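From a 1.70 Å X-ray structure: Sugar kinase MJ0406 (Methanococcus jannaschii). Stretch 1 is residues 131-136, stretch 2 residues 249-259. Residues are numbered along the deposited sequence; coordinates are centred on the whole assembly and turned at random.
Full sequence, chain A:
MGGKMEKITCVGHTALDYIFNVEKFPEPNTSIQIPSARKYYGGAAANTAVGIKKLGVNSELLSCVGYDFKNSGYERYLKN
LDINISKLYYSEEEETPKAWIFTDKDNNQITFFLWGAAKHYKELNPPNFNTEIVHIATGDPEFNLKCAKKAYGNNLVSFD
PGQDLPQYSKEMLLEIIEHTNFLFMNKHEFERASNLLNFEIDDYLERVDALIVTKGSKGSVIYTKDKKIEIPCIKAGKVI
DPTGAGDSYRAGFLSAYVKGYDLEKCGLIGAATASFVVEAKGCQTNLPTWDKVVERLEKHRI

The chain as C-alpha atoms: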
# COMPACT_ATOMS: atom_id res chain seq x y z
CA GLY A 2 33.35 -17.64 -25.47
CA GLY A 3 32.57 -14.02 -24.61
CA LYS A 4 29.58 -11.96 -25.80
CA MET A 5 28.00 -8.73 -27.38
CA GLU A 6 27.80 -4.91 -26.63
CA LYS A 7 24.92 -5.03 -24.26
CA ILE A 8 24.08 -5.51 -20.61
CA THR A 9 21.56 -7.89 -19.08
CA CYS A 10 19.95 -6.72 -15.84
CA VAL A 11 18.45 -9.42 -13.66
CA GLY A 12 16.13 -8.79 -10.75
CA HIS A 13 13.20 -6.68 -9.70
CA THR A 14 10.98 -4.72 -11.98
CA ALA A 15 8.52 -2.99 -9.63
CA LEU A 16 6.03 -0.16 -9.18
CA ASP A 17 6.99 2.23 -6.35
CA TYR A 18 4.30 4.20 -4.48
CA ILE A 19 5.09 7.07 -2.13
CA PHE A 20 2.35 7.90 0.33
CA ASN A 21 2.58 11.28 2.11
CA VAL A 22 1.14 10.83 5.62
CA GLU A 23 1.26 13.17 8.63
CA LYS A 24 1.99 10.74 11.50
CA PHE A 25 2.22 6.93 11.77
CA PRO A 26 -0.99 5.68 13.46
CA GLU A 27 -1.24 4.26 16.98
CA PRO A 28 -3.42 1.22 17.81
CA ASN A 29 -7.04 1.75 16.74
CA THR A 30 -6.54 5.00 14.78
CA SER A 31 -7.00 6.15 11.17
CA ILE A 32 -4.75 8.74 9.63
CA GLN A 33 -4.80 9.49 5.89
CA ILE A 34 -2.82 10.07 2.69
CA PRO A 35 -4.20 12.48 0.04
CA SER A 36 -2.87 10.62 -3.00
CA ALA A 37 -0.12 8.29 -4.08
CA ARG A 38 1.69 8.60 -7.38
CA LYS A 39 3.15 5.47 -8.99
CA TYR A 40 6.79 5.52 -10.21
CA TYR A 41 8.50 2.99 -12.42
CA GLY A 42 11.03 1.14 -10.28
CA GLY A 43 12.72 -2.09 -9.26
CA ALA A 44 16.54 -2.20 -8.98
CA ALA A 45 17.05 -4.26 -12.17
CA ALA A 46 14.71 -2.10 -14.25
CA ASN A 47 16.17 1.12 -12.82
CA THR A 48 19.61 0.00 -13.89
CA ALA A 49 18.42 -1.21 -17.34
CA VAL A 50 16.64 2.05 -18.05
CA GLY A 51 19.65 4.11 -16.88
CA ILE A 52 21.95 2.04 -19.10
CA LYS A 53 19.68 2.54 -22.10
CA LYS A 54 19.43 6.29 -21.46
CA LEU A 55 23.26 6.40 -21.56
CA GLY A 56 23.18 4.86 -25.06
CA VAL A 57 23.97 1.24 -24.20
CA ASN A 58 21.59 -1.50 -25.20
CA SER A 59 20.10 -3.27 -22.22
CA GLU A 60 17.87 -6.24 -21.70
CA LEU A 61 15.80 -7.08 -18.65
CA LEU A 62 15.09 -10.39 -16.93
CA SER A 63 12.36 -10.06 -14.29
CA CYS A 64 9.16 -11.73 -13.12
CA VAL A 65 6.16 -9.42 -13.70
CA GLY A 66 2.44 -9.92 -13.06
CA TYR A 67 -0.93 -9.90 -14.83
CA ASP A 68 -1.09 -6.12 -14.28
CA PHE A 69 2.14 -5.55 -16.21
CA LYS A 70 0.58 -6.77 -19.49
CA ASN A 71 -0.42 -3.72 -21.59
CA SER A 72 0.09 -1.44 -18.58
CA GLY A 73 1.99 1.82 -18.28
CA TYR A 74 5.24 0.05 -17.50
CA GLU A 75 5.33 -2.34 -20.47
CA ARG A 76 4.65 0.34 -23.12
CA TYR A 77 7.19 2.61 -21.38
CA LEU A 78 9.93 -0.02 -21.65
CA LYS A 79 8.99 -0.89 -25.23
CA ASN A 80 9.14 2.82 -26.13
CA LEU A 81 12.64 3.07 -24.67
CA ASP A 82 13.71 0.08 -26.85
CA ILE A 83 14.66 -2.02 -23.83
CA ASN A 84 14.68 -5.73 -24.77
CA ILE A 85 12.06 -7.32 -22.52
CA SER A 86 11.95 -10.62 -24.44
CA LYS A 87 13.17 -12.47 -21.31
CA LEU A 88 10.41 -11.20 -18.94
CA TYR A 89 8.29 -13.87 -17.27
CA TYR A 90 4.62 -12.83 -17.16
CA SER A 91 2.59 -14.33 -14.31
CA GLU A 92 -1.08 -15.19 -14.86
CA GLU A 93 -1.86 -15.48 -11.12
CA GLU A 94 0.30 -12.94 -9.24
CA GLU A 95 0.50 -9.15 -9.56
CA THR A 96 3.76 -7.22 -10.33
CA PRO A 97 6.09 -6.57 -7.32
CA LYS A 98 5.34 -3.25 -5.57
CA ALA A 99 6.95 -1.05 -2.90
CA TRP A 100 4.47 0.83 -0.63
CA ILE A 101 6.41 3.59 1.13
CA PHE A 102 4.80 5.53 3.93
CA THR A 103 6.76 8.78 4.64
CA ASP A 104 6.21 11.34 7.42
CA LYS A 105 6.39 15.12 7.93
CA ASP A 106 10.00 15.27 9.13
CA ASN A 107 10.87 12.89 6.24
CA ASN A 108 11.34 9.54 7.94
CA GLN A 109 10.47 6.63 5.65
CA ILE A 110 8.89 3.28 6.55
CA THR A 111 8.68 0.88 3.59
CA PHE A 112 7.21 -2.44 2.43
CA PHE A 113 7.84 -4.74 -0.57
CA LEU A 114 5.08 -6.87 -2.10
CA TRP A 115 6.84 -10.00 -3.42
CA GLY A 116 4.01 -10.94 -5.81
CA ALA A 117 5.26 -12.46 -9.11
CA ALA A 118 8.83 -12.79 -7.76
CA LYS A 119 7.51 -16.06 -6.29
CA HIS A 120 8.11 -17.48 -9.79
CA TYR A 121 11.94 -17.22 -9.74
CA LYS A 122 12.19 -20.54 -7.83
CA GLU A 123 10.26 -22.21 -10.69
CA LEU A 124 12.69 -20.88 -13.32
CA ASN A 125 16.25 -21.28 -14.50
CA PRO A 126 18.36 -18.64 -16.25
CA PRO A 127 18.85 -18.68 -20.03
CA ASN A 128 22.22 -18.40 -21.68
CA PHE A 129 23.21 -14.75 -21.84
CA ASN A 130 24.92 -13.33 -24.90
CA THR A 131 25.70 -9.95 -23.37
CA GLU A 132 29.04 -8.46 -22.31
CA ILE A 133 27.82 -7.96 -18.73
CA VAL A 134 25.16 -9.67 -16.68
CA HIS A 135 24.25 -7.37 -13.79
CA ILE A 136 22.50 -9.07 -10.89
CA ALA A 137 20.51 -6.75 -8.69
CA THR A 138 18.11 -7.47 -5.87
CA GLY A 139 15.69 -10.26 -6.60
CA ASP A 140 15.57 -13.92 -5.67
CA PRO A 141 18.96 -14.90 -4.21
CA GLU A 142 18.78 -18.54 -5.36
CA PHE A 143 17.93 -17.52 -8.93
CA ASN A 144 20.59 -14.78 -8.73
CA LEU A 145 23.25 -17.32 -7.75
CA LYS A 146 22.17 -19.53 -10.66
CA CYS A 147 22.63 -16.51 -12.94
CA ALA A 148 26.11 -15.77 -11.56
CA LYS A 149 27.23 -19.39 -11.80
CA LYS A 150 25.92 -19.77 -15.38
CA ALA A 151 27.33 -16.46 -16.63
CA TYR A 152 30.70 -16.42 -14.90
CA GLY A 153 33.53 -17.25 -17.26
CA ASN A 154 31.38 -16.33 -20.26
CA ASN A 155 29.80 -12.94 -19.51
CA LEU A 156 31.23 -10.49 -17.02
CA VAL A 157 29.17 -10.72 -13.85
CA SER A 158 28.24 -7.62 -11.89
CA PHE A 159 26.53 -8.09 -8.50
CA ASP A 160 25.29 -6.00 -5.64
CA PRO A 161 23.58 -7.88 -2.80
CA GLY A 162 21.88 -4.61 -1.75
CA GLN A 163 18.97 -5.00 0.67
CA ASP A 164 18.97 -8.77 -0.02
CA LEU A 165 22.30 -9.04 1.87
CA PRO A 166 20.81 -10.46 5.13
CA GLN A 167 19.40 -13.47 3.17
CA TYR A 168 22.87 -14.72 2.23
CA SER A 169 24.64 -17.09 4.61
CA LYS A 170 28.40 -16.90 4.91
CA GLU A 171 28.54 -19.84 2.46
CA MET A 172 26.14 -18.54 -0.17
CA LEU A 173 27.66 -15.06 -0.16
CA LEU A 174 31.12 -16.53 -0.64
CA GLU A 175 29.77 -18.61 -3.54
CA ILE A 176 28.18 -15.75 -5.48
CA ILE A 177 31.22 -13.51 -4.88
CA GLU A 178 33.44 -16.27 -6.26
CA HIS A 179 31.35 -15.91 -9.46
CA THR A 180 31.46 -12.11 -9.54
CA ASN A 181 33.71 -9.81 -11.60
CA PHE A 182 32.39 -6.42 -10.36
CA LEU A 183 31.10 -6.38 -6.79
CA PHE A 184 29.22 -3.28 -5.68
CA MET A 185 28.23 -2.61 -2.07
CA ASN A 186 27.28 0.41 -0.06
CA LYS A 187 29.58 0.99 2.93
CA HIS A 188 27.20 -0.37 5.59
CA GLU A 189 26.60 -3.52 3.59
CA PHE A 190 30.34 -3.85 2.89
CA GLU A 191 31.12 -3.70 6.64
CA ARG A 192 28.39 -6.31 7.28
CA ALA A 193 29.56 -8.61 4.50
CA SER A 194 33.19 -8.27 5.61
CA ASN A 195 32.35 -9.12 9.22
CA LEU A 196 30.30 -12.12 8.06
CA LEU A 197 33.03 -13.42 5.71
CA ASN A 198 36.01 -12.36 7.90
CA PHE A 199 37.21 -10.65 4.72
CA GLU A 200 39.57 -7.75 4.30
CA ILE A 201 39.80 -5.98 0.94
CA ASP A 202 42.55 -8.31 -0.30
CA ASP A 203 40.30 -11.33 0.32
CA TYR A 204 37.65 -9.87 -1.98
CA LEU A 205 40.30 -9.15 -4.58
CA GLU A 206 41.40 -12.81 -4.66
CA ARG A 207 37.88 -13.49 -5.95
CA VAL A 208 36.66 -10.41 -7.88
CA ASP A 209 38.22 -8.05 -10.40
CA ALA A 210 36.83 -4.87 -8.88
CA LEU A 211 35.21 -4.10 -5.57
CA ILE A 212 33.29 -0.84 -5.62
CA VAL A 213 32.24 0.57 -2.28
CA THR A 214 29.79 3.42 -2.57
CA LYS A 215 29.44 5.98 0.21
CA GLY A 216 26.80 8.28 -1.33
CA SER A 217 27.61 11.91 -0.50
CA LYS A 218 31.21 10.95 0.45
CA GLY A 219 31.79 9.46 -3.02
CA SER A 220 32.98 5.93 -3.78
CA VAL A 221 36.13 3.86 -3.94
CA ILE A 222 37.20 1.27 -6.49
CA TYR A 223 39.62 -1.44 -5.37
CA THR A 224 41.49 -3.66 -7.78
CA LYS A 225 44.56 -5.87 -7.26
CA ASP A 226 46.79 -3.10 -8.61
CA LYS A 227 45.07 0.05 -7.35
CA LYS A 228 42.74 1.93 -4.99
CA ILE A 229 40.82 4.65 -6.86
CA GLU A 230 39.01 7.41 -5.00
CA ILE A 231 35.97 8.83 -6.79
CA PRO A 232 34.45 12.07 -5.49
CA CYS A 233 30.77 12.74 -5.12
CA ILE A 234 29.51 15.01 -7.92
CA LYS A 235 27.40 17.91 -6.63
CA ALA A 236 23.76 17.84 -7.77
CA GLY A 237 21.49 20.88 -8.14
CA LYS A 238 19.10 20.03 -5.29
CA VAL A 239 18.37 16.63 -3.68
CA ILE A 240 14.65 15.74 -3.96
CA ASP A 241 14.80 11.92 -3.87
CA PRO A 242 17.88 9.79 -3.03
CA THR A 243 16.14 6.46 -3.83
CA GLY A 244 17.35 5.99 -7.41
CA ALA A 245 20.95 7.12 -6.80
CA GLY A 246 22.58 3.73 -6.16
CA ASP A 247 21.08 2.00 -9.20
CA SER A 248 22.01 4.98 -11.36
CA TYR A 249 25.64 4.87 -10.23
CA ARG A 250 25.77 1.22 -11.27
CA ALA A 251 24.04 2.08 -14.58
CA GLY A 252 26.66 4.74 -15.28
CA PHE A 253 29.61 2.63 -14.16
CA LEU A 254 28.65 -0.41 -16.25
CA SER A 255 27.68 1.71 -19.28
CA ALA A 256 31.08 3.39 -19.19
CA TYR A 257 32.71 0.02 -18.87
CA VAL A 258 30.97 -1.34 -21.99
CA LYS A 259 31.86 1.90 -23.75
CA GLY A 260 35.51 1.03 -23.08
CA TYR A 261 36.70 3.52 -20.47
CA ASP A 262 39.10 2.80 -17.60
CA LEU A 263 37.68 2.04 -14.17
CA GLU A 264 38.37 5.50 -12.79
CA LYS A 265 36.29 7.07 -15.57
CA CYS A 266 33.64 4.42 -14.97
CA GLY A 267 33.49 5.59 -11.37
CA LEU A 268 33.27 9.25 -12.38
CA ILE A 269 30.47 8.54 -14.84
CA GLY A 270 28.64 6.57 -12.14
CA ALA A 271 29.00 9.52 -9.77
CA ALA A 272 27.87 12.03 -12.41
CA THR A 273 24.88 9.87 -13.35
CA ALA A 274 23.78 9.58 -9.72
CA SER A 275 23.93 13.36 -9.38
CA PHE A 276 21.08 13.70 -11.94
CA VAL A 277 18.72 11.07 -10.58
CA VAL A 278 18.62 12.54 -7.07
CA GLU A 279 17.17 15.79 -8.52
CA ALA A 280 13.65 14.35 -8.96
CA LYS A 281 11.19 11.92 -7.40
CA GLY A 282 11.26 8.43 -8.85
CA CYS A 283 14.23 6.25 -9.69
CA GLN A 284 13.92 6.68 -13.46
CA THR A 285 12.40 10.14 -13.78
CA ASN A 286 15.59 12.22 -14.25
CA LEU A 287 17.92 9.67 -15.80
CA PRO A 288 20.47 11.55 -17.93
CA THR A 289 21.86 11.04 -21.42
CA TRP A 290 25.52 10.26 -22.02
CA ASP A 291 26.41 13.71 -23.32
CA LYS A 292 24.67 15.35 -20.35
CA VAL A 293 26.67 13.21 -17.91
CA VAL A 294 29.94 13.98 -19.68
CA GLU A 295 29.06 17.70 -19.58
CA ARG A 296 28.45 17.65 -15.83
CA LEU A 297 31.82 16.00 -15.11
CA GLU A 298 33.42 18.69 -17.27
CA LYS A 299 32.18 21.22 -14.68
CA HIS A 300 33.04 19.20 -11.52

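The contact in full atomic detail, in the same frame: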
# COMPACT_ATOMS: atom_id res chain seq x y z
N THR A 131 25.29 -11.32 -23.62
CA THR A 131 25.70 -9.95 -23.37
C THR A 131 27.11 -9.86 -22.78
O THR A 131 27.64 -10.81 -22.24
CB THR A 131 24.71 -9.30 -22.39
OG1 THR A 131 24.42 -10.20 -21.31
CG2 THR A 131 23.37 -9.07 -23.09
N GLU A 132 27.72 -8.68 -22.88
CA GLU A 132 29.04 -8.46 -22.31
C GLU A 132 29.03 -8.52 -20.79
O GLU A 132 29.99 -9.00 -20.20
CB GLU A 132 29.62 -7.13 -22.76
CG GLU A 132 30.22 -7.25 -24.15
CD GLU A 132 30.67 -5.95 -24.75
OE1 GLU A 132 30.93 -4.98 -24.01
OE2 GLU A 132 30.78 -5.93 -26.00
N ILE A 133 27.98 -7.98 -20.19
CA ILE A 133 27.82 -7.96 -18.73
C ILE A 133 26.45 -8.44 -18.34
O ILE A 133 25.46 -8.07 -18.97
CB ILE A 133 28.03 -6.54 -18.15
CG1 ILE A 133 29.38 -5.99 -18.57
CG2 ILE A 133 27.87 -6.59 -16.62
CD1 ILE A 133 29.69 -4.62 -18.00
N VAL A 134 26.39 -9.30 -17.33
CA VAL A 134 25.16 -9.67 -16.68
C VAL A 134 25.21 -9.02 -15.30
O VAL A 134 26.05 -9.38 -14.46
CB VAL A 134 25.04 -11.21 -16.57
CG1 VAL A 134 23.87 -11.60 -15.72
CG2 VAL A 134 24.94 -11.81 -17.98
N HIS A 135 24.31 -8.07 -15.06
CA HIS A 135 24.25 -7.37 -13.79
C HIS A 135 23.08 -7.92 -12.99
O HIS A 135 21.94 -7.92 -13.46
CB HIS A 135 24.08 -5.87 -13.99
CG HIS A 135 23.91 -5.14 -12.70
ND1 HIS A 135 24.92 -5.00 -11.78
CD2 HIS A 135 22.82 -4.54 -12.16
CE1 HIS A 135 24.46 -4.36 -10.72
NE2 HIS A 135 23.20 -4.05 -10.94
N ILE A 136 23.40 -8.35 -11.77
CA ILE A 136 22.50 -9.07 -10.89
C ILE A 136 22.20 -8.16 -9.71
O ILE A 136 23.04 -7.92 -8.86
CB ILE A 136 23.14 -10.36 -10.41
CG1 ILE A 136 23.39 -11.25 -11.62
CG2 ILE A 136 22.21 -11.05 -9.39
CD1 ILE A 136 24.23 -12.49 -11.34
N TYR A 249 24.19 4.95 -10.27
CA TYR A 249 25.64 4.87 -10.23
C TYR A 249 26.10 3.60 -10.93
O TYR A 249 27.04 3.62 -11.69
CB TYR A 249 26.15 4.85 -8.79
CG TYR A 249 27.67 4.75 -8.66
CD1 TYR A 249 28.43 5.88 -8.35
CD2 TYR A 249 28.34 3.54 -8.80
CE1 TYR A 249 29.81 5.81 -8.23
CE2 TYR A 249 29.73 3.46 -8.67
CZ TYR A 249 30.45 4.60 -8.37
OH TYR A 249 31.83 4.53 -8.24
N ARG A 250 25.45 2.48 -10.62
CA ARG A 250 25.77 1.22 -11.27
C ARG A 250 25.49 1.28 -12.78
O ARG A 250 26.31 0.83 -13.57
CB ARG A 250 25.05 0.06 -10.58
CG ARG A 250 25.66 -0.28 -9.21
CD ARG A 250 24.69 -0.23 -8.08
NE ARG A 250 25.28 -0.50 -6.77
CZ ARG A 250 25.65 0.40 -5.88
NH1 ARG A 250 25.56 1.71 -6.13
NH2 ARG A 250 26.15 0.01 -4.70
N ALA A 251 24.37 1.88 -13.17
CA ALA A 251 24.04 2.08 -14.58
C ALA A 251 25.14 2.84 -15.30
O ALA A 251 25.58 2.44 -16.37
CB ALA A 251 22.69 2.78 -14.73
N GLY A 252 25.61 3.93 -14.69
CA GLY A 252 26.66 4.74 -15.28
C GLY A 252 27.98 4.01 -15.36
O GLY A 252 28.66 4.04 -16.39
N PHE A 253 28.34 3.34 -14.26
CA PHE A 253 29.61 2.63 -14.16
C PHE A 253 29.71 1.54 -15.24
O PHE A 253 30.68 1.43 -15.95
CB PHE A 253 29.74 2.00 -12.78
CG PHE A 253 31.10 1.46 -12.47
CD1 PHE A 253 31.93 2.15 -11.61
CD2 PHE A 253 31.53 0.26 -13.00
CE1 PHE A 253 33.19 1.67 -11.32
CE2 PHE A 253 32.80 -0.22 -12.71
CZ PHE A 253 33.62 0.50 -11.85
N LEU A 254 28.67 0.71 -15.31
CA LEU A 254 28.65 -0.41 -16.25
C LEU A 254 28.52 0.06 -17.70
O LEU A 254 29.10 -0.54 -18.60
CB LEU A 254 27.49 -1.33 -15.90
CG LEU A 254 27.61 -1.99 -14.52
CD1 LEU A 254 26.34 -2.76 -14.22
CD2 LEU A 254 28.81 -2.92 -14.48
N SER A 255 27.79 1.15 -17.93
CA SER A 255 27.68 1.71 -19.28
C SER A 255 29.04 2.20 -19.77
O SER A 255 29.44 1.95 -20.91
CB SER A 255 26.66 2.85 -19.32
OG SER A 255 25.34 2.38 -19.07
N ALA A 256 29.74 2.92 -18.90
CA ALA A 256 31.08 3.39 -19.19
C ALA A 256 32.01 2.23 -19.44
O ALA A 256 32.86 2.28 -20.33
CB ALA A 256 31.59 4.24 -18.06
N TYR A 257 31.85 1.16 -18.67
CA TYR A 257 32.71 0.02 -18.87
C TYR A 257 32.53 -0.59 -20.26
O TYR A 257 33.53 -0.84 -20.98
CB TYR A 257 32.52 -1.04 -17.78
CG TYR A 257 33.57 -2.10 -17.89
CD1 TYR A 257 34.79 -1.94 -17.28
CD2 TYR A 257 33.35 -3.24 -18.65
CE1 TYR A 257 35.79 -2.90 -17.40
CE2 TYR A 257 34.32 -4.20 -18.77
CZ TYR A 257 35.54 -4.03 -18.14
OH TYR A 257 36.53 -4.99 -18.26
N VAL A 258 31.28 -0.80 -20.66
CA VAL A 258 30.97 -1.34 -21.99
C VAL A 258 31.44 -0.41 -23.08
O VAL A 258 31.88 -0.85 -24.17
CB VAL A 258 29.45 -1.67 -22.12
CG1 VAL A 258 29.04 -1.97 -23.58
CG2 VAL A 258 29.12 -2.84 -21.21
N LYS A 259 31.39 0.89 -22.79
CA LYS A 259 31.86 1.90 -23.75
C LYS A 259 33.39 2.00 -23.81
O LYS A 259 33.93 2.73 -24.64
CB LYS A 259 31.24 3.26 -23.44
CG LYS A 259 29.78 3.37 -23.84
CD LYS A 259 29.17 4.69 -23.42
CE LYS A 259 27.72 4.77 -23.87
NZ LYS A 259 27.34 6.08 -24.45

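The strand at residues 133-136 lies against the helix that runs through residues 249-258, their N-to-C directions nearly antiparallel at 169° and their axes 10.8 Å apart at closest approach. At this spacing the backbones do not meet, and no hydrogen bond crosses between the stretches; side chains fill the gap. The CA atoms of Ile-133 and Leu-254 are 8.0 Å apart, and those of Glu-132 and Val-258 come to 7.4 Å, near the corner the chain turns at Glu-132. Within the helix, i to i+4 backbone bonds such as Leu-254 N to Arg-250 O (2.9 Å) and Val-258 N to Leu-254 O (3.0 Å) set Arg-250, Leu-254 and Val-258 one above another on the side facing the strand. Strand alternation does the same opposite them: Ile-133 and His-135 point toward the helix, whereas Val-134 between them points away.

Ile-133 is the hub. Its extended side chain (m, t) carries CD1 in among three helix residues, 3.7 Å from Val-258 CG2, 4.0 Å from Leu-254 CD2 and 4.0 Å from Tyr-257 CD2, an apolar cluster; Ile-133 is itself buried. Leu-254 also reaches His-135, its CD1 lying 3.6 Å from His-135 ND1 and oblique to the ring. This is packing only; ND1 finds its hydrogen bond elsewhere in the structure. Arg-250 contributes the base of its side chain, with CB 4.5 Å from His-135 CE1, while its end leads away and the guanidinium is hydrogen-bonded elsewhere. At the other end of the contact, Glu-132 OE1 sits 3.6 Å from Val-258 CG1, a van der Waals approach between a carboxylate and a methyl group, both residues partly exposed. On the helix side turned from the strand, Ser-255 OG donates to Ala-251 O at 2.7 Å, keeping its hydroxyl within the helix.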